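Local structure of glycosyl hydrolase (Bacteroides ovatus, 3QC2) at residues 207-212 / 245-250; 237-242 / 299-304. The protein is probably a glycosyl hydrolase, built mostly of beta strands in a five-bladed beta-propeller fold. All blocks are in the same frame, centred on the assembly; numbering follows the deposited sequence.

Contact 1. Residues 207-212 / 245-250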
loop_
_atom_site.group_PDB
_atom_site.type_symbol
_atom_site.label_atom_id
_atom_site.label_comp_id
_atom_site.label_asym_id
_atom_site.label_seq_id
_atom_site.Cartn_x
_atom_site.Cartn_y
_atom_site.Cartn_z
ATOM N N GLY A 207 -4.664 -7.327 -5.323
ATOM C CA GLY A 207 -4.157 -8.678 -5.115
ATOM C C GLY A 207 -2.778 -8.782 -4.508
ATOM O O GLY A 207 -1.983 -7.813 -4.529
ATOM N N GLU A 208 -2.500 -9.976 -3.980
ATOM C CA GLU A 208 -1.229 -10.317 -3.344
ATOM C C GLU A 208 -0.497 -11.389 -4.145
ATOM O O GLU A 208 0.668 -11.208 -4.514
ATOM C CB GLU A 208 -1.484 -10.846 -1.924
ATOM C CG GLU A 208 -0.203 -11.220 -1.147
ATOM C CD GLU A 208 -0.483 -11.827 0.239
ATOM O OE1 GLU A 208 -1.465 -12.611 0.380
ATOM O OE2 GLU A 208 0.296 -11.537 1.171
ATOM N N GLU A 209 -1.186 -12.513 -4.392
ATOM C CA GLU A 209 -0.606 -13.665 -5.132
ATOM C C GLU A 209 -0.582 -13.438 -6.635
ATOM O O GLU A 209 0.199 -14.066 -7.345
ATOM C CB GLU A 209 -1.382 -14.942 -4.827
ATOM C CG GLU A 209 -1.424 -15.291 -3.352
ATOM C CD GLU A 209 -2.162 -16.585 -3.054
ATOM O OE1 GLU A 209 -2.629 -17.254 -4.003
ATOM O OE2 GLU A 209 -2.270 -16.936 -1.848
ATOM N N HIS A 210 -1.477 -12.579 -7.123
ATOM C CA HIS A 210 -1.533 -12.209 -8.555
ATOM C C HIS A 210 -2.083 -10.829 -8.637
ATOM O O HIS A 210 -2.725 -10.366 -7.701
ATOM C CB HIS A 210 -2.455 -13.130 -9.348
ATOM C CG HIS A 210 -2.128 -14.573 -9.221
ATOM N ND1 HIS A 210 -1.184 -15.197 -10.013
ATOM C CD2 HIS A 210 -2.630 -15.530 -8.408
ATOM C CE1 HIS A 210 -1.110 -16.473 -9.680
ATOM N NE2 HIS A 210 -1.979 -16.702 -8.709
ATOM N N VAL A 211 -1.830 -10.145 -9.743
ATOM C CA VAL A 211 -2.396 -8.843 -9.936
ATOM C C VAL A 211 -3.700 -9.045 -10.676
ATOM O O VAL A 211 -3.720 -9.547 -11.804
ATOM C CB VAL A 211 -1.480 -7.911 -10.697
ATOM C CG1 VAL A 211 -2.188 -6.537 -10.947
ATOM C CG2 VAL A 211 -0.175 -7.717 -9.924
ATOM N N PHE A 212 -4.790 -8.711 -10.004
ATOM C CA PHE A 212 -6.120 -8.793 -10.553
ATOM C C PHE A 212 -6.605 -7.358 -10.819
ATOM O O PHE A 212 -5.845 -6.405 -10.675
ATOM C CB PHE A 212 -7.079 -9.455 -9.544
ATOM C CG PHE A 212 -6.685 -10.858 -9.124
ATOM C CD1 PHE A 212 -6.970 -11.961 -9.952
ATOM C CD2 PHE A 212 -6.088 -11.087 -7.884
ATOM C CE1 PHE A 212 -6.629 -13.278 -9.551
ATOM C CE2 PHE A 212 -5.742 -12.404 -7.467
ATOM C CZ PHE A 212 -6.014 -13.494 -8.297
ATOM N N SER A 245 8.910 -13.501 -7.421
ATOM C CA SER A 245 8.716 -14.926 -7.733
ATOM C C SER A 245 7.710 -15.674 -6.867
ATOM O O SER A 245 7.300 -16.776 -7.227
ATOM C CB SER A 245 10.060 -15.642 -7.644
ATOM O OG SER A 245 10.741 -15.289 -6.458
ATOM N N HIS A 246 7.349 -15.104 -5.722
ATOM C CA HIS A 246 6.358 -15.712 -4.845
ATOM C C HIS A 246 5.077 -14.881 -4.804
ATOM O O HIS A 246 3.985 -15.431 -4.823
ATOM C CB HIS A 246 6.922 -15.913 -3.441
ATOM C CG HIS A 246 5.974 -16.606 -2.511
ATOM N ND1 HIS A 246 5.428 -17.840 -2.789
ATOM C CD2 HIS A 246 5.492 -16.247 -1.296
ATOM C CE1 HIS A 246 4.638 -18.204 -1.794
ATOM N NE2 HIS A 246 4.661 -17.254 -0.874
ATOM N N LEU A 247 5.224 -13.556 -4.757
ATOM C CA LEU A 247 4.088 -12.648 -4.716
ATOM C C LEU A 247 4.303 -11.421 -5.574
ATOM O O LEU A 247 5.413 -10.949 -5.717
ATOM C CB LEU A 247 3.858 -12.180 -3.286
ATOM C CG LEU A 247 3.566 -13.217 -2.211
ATOM C CD1 LEU A 247 3.459 -12.509 -0.840
ATOM C CD2 LEU A 247 2.291 -14.011 -2.518
ATOM N N THR A 248 3.221 -10.926 -6.157
ATOM C CA THR A 248 3.218 -9.669 -6.911
ATOM C C THR A 248 2.099 -8.891 -6.275
ATOM O O THR A 248 0.941 -8.985 -6.705
ATOM C CB THR A 248 2.958 -9.874 -8.441
ATOM O OG1 THR A 248 1.771 -10.665 -8.640
ATOM C CG2 THR A 248 4.168 -10.557 -9.126
ATOM N N GLU A 249 2.428 -8.139 -5.222
ATOM C CA GLU A 249 1.409 -7.427 -4.440
ATOM C C GLU A 249 1.345 -5.924 -4.715
ATOM O O GLU A 249 2.349 -5.214 -4.625
ATOM C CB GLU A 249 1.632 -7.695 -2.957
ATOM C CG GLU A 249 0.558 -7.133 -2.045
ATOM C CD GLU A 249 0.605 -7.751 -0.658
ATOM O OE1 GLU A 249 1.664 -8.347 -0.301
ATOM O OE2 GLU A 249 -0.416 -7.661 0.077
ATOM N N CYS A 250 0.137 -5.458 -5.026
ATOM C CA CYS A 250 -0.118 -4.080 -5.343
ATOM C C CYS A 250 0.399 -3.133 -4.247
ATOM O O CYS A 250 0.205 -3.378 -3.067
ATOM C CB CYS A 250 -1.619 -3.868 -5.555
ATOM S SG CYS A 250 -2.281 -4.652 -7.020
#
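Gly207 and Glu208 offer their carbonyl oxygens to the strand that begins at Leu247. The bond from Cys250 N to Gly207 O is 3.2 Å long and nearly straight, 162° at the hydrogen. Gly207 O also takes a CH...O contact from Glu249 CA. Thr248 N reaches Glu208 O at 3.0 Å, but the bond is bent and weak. These bonds fasten the loop after strand 201-206 to the start of strand 247-257, in a fold that is probably a five-bladed beta-propeller, as in relatives of this family.

Two acidic side chains lie alongside each other and point the same way. Both have CG anti to the backbone N (chi1 -179° in Glu208, -174° in Glu249) and both run on extended. Glu208 CG comes to 3.5 Å from Glu249 OE1. Glu208 OE2 stands 3.8 Å from Glu249 OE1, a close approach of like charges. Glu249 OE2 is hydrogen-bonded to Ser181 OG.

Van der Waals contacts complete the interface. Leu247 CD2 packs on Glu209 CA at 3.9 Å, while CD1 of the same leucine lies against the Glu208 chain. Val211 crosses Thr248 at about a right angle, with CG2 3.6 Å from Thr248 O. Thr248 OG1 is buried here without a polar partner.

The backbone bonds therefore hold the loop to the strand, while the paired carboxylates add closeness but no bond of their own.

Contact 2. Residues 237-242 / 299-304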
loop_
_atom_site.group_PDB
_atom_site.type_symbol
_atom_site.label_atom_id
_atom_site.label_comp_id
_atom_site.label_asym_id
_atom_site.label_seq_id
_atom_site.Cartn_x
_atom_site.Cartn_y
_atom_site.Cartn_z
ATOM N N SER A 237 1.512 -12.392 -13.030
ATOM C CA SER A 237 1.796 -13.224 -11.877
ATOM C C SER A 237 3.274 -13.285 -11.513
ATOM O O SER A 237 4.133 -12.813 -12.270
ATOM C CB SER A 237 1.310 -14.653 -12.190
ATOM O OG SER A 237 -0.093 -14.700 -12.391
ATOM N N PRO A 238 3.579 -13.847 -10.326
ATOM C CA PRO A 238 4.947 -14.076 -9.955
ATOM C C PRO A 238 5.636 -14.944 -11.024
ATOM O O PRO A 238 4.973 -15.784 -11.651
ATOM C CB PRO A 238 4.825 -14.848 -8.635
ATOM C CG PRO A 238 3.589 -14.373 -8.049
ATOM C CD PRO A 238 2.663 -14.065 -9.185
ATOM N N ARG A 239 6.938 -14.758 -11.197
ATOM C CA ARG A 239 7.715 -15.464 -12.233
ATOM C C ARG A 239 8.989 -16.084 -11.661
ATOM O O ARG A 239 9.629 -15.493 -10.815
ATOM C CB ARG A 239 8.096 -14.481 -13.338
ATOM C CG ARG A 239 8.684 -13.181 -12.795
ATOM C CD ARG A 239 9.153 -12.222 -13.835
ATOM N NE ARG A 239 9.544 -10.975 -13.171
ATOM C CZ ARG A 239 10.036 -9.900 -13.767
ATOM N NH1 ARG A 239 10.248 -9.877 -15.087
ATOM N NH2 ARG A 239 10.347 -8.841 -13.026
ATOM N N ASP A 240 9.345 -17.271 -12.145
ATOM C CA ASP A 240 10.548 -17.958 -11.706
ATOM C C ASP A 240 11.826 -17.143 -12.009
ATOM O O ASP A 240 11.919 -16.488 -13.031
ATOM C CB ASP A 240 10.693 -19.325 -12.422
ATOM C CG ASP A 240 9.588 -20.334 -12.054
ATOM O OD1 ASP A 240 8.784 -20.076 -11.134
ATOM O OD2 ASP A 240 9.538 -21.411 -12.714
ATOM N N GLY A 241 12.796 -17.213 -11.110
ATOM C CA GLY A 241 14.113 -16.589 -11.313
ATOM C C GLY A 241 14.232 -15.092 -11.141
ATOM O O GLY A 241 15.265 -14.525 -11.463
ATOM N N TYR A 242 13.184 -14.453 -10.632
ATOM C CA TYR A 242 13.188 -12.995 -10.403
ATOM C C TYR A 242 12.789 -12.673 -8.965
ATOM O O TYR A 242 12.324 -13.548 -8.221
ATOM C CB TYR A 242 12.235 -12.301 -11.371
ATOM C CG TYR A 242 12.678 -12.333 -12.795
ATOM C CD1 TYR A 242 12.417 -13.433 -13.595
ATOM C CD2 TYR A 242 13.340 -11.253 -13.357
ATOM C CE1 TYR A 242 12.820 -13.465 -14.924
ATOM C CE2 TYR A 242 13.751 -11.268 -14.668
ATOM C CZ TYR A 242 13.492 -12.375 -15.449
ATOM O OH TYR A 242 13.898 -12.387 -16.743
ATOM N N ILE A 299 1.836 -4.477 -20.427
ATOM C CA ILE A 299 2.873 -4.149 -21.409
ATOM C C ILE A 299 4.224 -4.729 -20.964
ATOM O O ILE A 299 4.840 -5.501 -21.697
ATOM C CB ILE A 299 3.003 -2.622 -21.668
ATOM C CG1 ILE A 299 1.713 -2.070 -22.263
ATOM C CG2 ILE A 299 4.150 -2.342 -22.624
ATOM C CD1 ILE A 299 1.769 -0.558 -22.592
ATOM N N THR A 300 4.667 -4.365 -19.761
ATOM C CA THR A 300 5.956 -4.835 -19.253
ATOM C C THR A 300 6.109 -4.555 -17.784
ATOM O O THR A 300 5.266 -3.896 -17.184
ATOM C CB THR A 300 7.119 -4.127 -19.997
ATOM O OG1 THR A 300 8.389 -4.634 -19.546
ATOM C CG2 THR A 300 7.041 -2.576 -19.776
ATOM N N ARG A 301 7.173 -5.100 -17.194
ATOM C CA ARG A 301 7.544 -4.811 -15.801
ATOM C C ARG A 301 9.058 -4.743 -15.707
ATOM O O ARG A 301 9.763 -5.208 -16.613
ATOM C CB ARG A 301 6.991 -5.844 -14.809
ATOM C CG ARG A 301 7.356 -7.292 -15.109
ATOM C CD ARG A 301 6.862 -8.231 -14.008
ATOM N NE ARG A 301 6.476 -9.531 -14.553
ATOM C CZ ARG A 301 5.965 -10.541 -13.843
ATOM N NH1 ARG A 301 5.819 -10.449 -12.528
ATOM N NH2 ARG A 301 5.619 -11.655 -14.456
ATOM N N LEU A 302 9.555 -4.152 -14.619
ATOM C CA LEU A 302 10.973 -4.035 -14.400
ATOM C C LEU A 302 11.516 -5.415 -14.047
ATOM O O LEU A 302 10.901 -6.146 -13.277
ATOM C CB LEU A 302 11.277 -3.052 -13.266
ATOM C CG LEU A 302 10.787 -1.615 -13.425
ATOM C CD1 LEU A 302 11.103 -0.825 -12.185
ATOM C CD2 LEU A 302 11.398 -0.935 -14.668
ATOM N N ASP A 303 12.643 -5.769 -14.637
ATOM C CA ASP A 303 13.297 -7.049 -14.370
ATOM C C ASP A 303 14.074 -7.042 -13.050
ATOM O O ASP A 303 14.379 -8.084 -12.515
ATOM C CB ASP A 303 14.232 -7.418 -15.537
ATOM C CG ASP A 303 13.467 -7.734 -16.824
ATOM O OD1 ASP A 303 12.235 -8.079 -16.751
ATOM O OD2 ASP A 303 14.080 -7.642 -17.904
ATOM N N GLU A 304 14.387 -5.851 -12.551
ATOM C CA GLU A 304 15.113 -5.669 -11.294
ATOM C C GLU A 304 14.296 -4.713 -10.428
ATOM O O GLU A 304 13.685 -3.809 -10.946
ATOM C CB GLU A 304 16.482 -5.039 -11.568
ATOM C CG GLU A 304 17.352 -5.809 -12.548
ATOM C CD GLU A 304 17.840 -7.141 -11.993
ATOM O OE1 GLU A 304 17.697 -7.378 -10.776
ATOM O OE2 GLU A 304 18.380 -7.948 -12.775
#
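Arg239 and Arg301 form a parallel guanidinium stack between the loop 237-242 and the end of strand 298-301, an edge strand of the mixed beta-sheet. The two planes are 1° apart and their centres lie 4.1 Å from each other. The chains slide past one another in opposite directions. Each guanidinium therefore covers the other's chain: Arg301 CD sits over the centre of the Arg239 group, and Arg239 CD over the centre of the Arg301 group. In both residues CG lies between the backbone N and the carbonyl carbon (chi1 48° and 55°). Arg239 then runs straight out, whereas Arg301 bends at chi3.

Tyr242 covers the other face of the Arg239 guanidinium, with CD2 3.6 Å above the plane. Arg239 is thus sandwiched between an aromatic ring and an arginine. Its edge carries the polar bonds. NH2 gives a bond of 2.8 Å to Leu302 O, close to the guanidinium plane. NH1 makes a salt bridge of 3.2 Å with Asp303 OD1, met on the anti side of the carboxylate. The edge of the Tyr242 ring meets Asp303 O, 3.4 Å from CD2.

The two positive groups would be expected to repel, and Asp244 probably offsets this: its OD1 forms a salt bridge with Arg239 NE and its OD2 with Arg301 NH1. A type II turn from Arg239 to Tyr242 brings the arginine and the tyrosine together. A bound triethylene glycol also lies by Arg301, with a weak hydrogen bond to NH2.

At its far end Arg301 grips one atom with two nitrogens: NH1 and NH2 are each 2.9 Å from Ser237 O. NH2 lies nearly in line with the C=O bond, while NH1 stands above the carbonyl plane.

How the contacts relate
Contact 1 is buried and contact 2 lies at the surface, their centres about 11 Å apart. Both reach the same mixed sheet, contact 1 at strand 247-257 and contact 2 at strand 298-301. Their segments alternate along the chain. Backbone bonds and a close acidic pair mark contact 1. Contact 2 relies on arginine side chains, which bond to carbonyl oxygens and a carboxylate. The two contacts touch directly. His210 ND1 probably hydrogen-bonds to Ser237 OG at 2.7 Å, and Pro238 packs against Glu209 and His246. Segment 237-242 thus lies against both segments of contact 1 while its arginine reaches out to the edge strand.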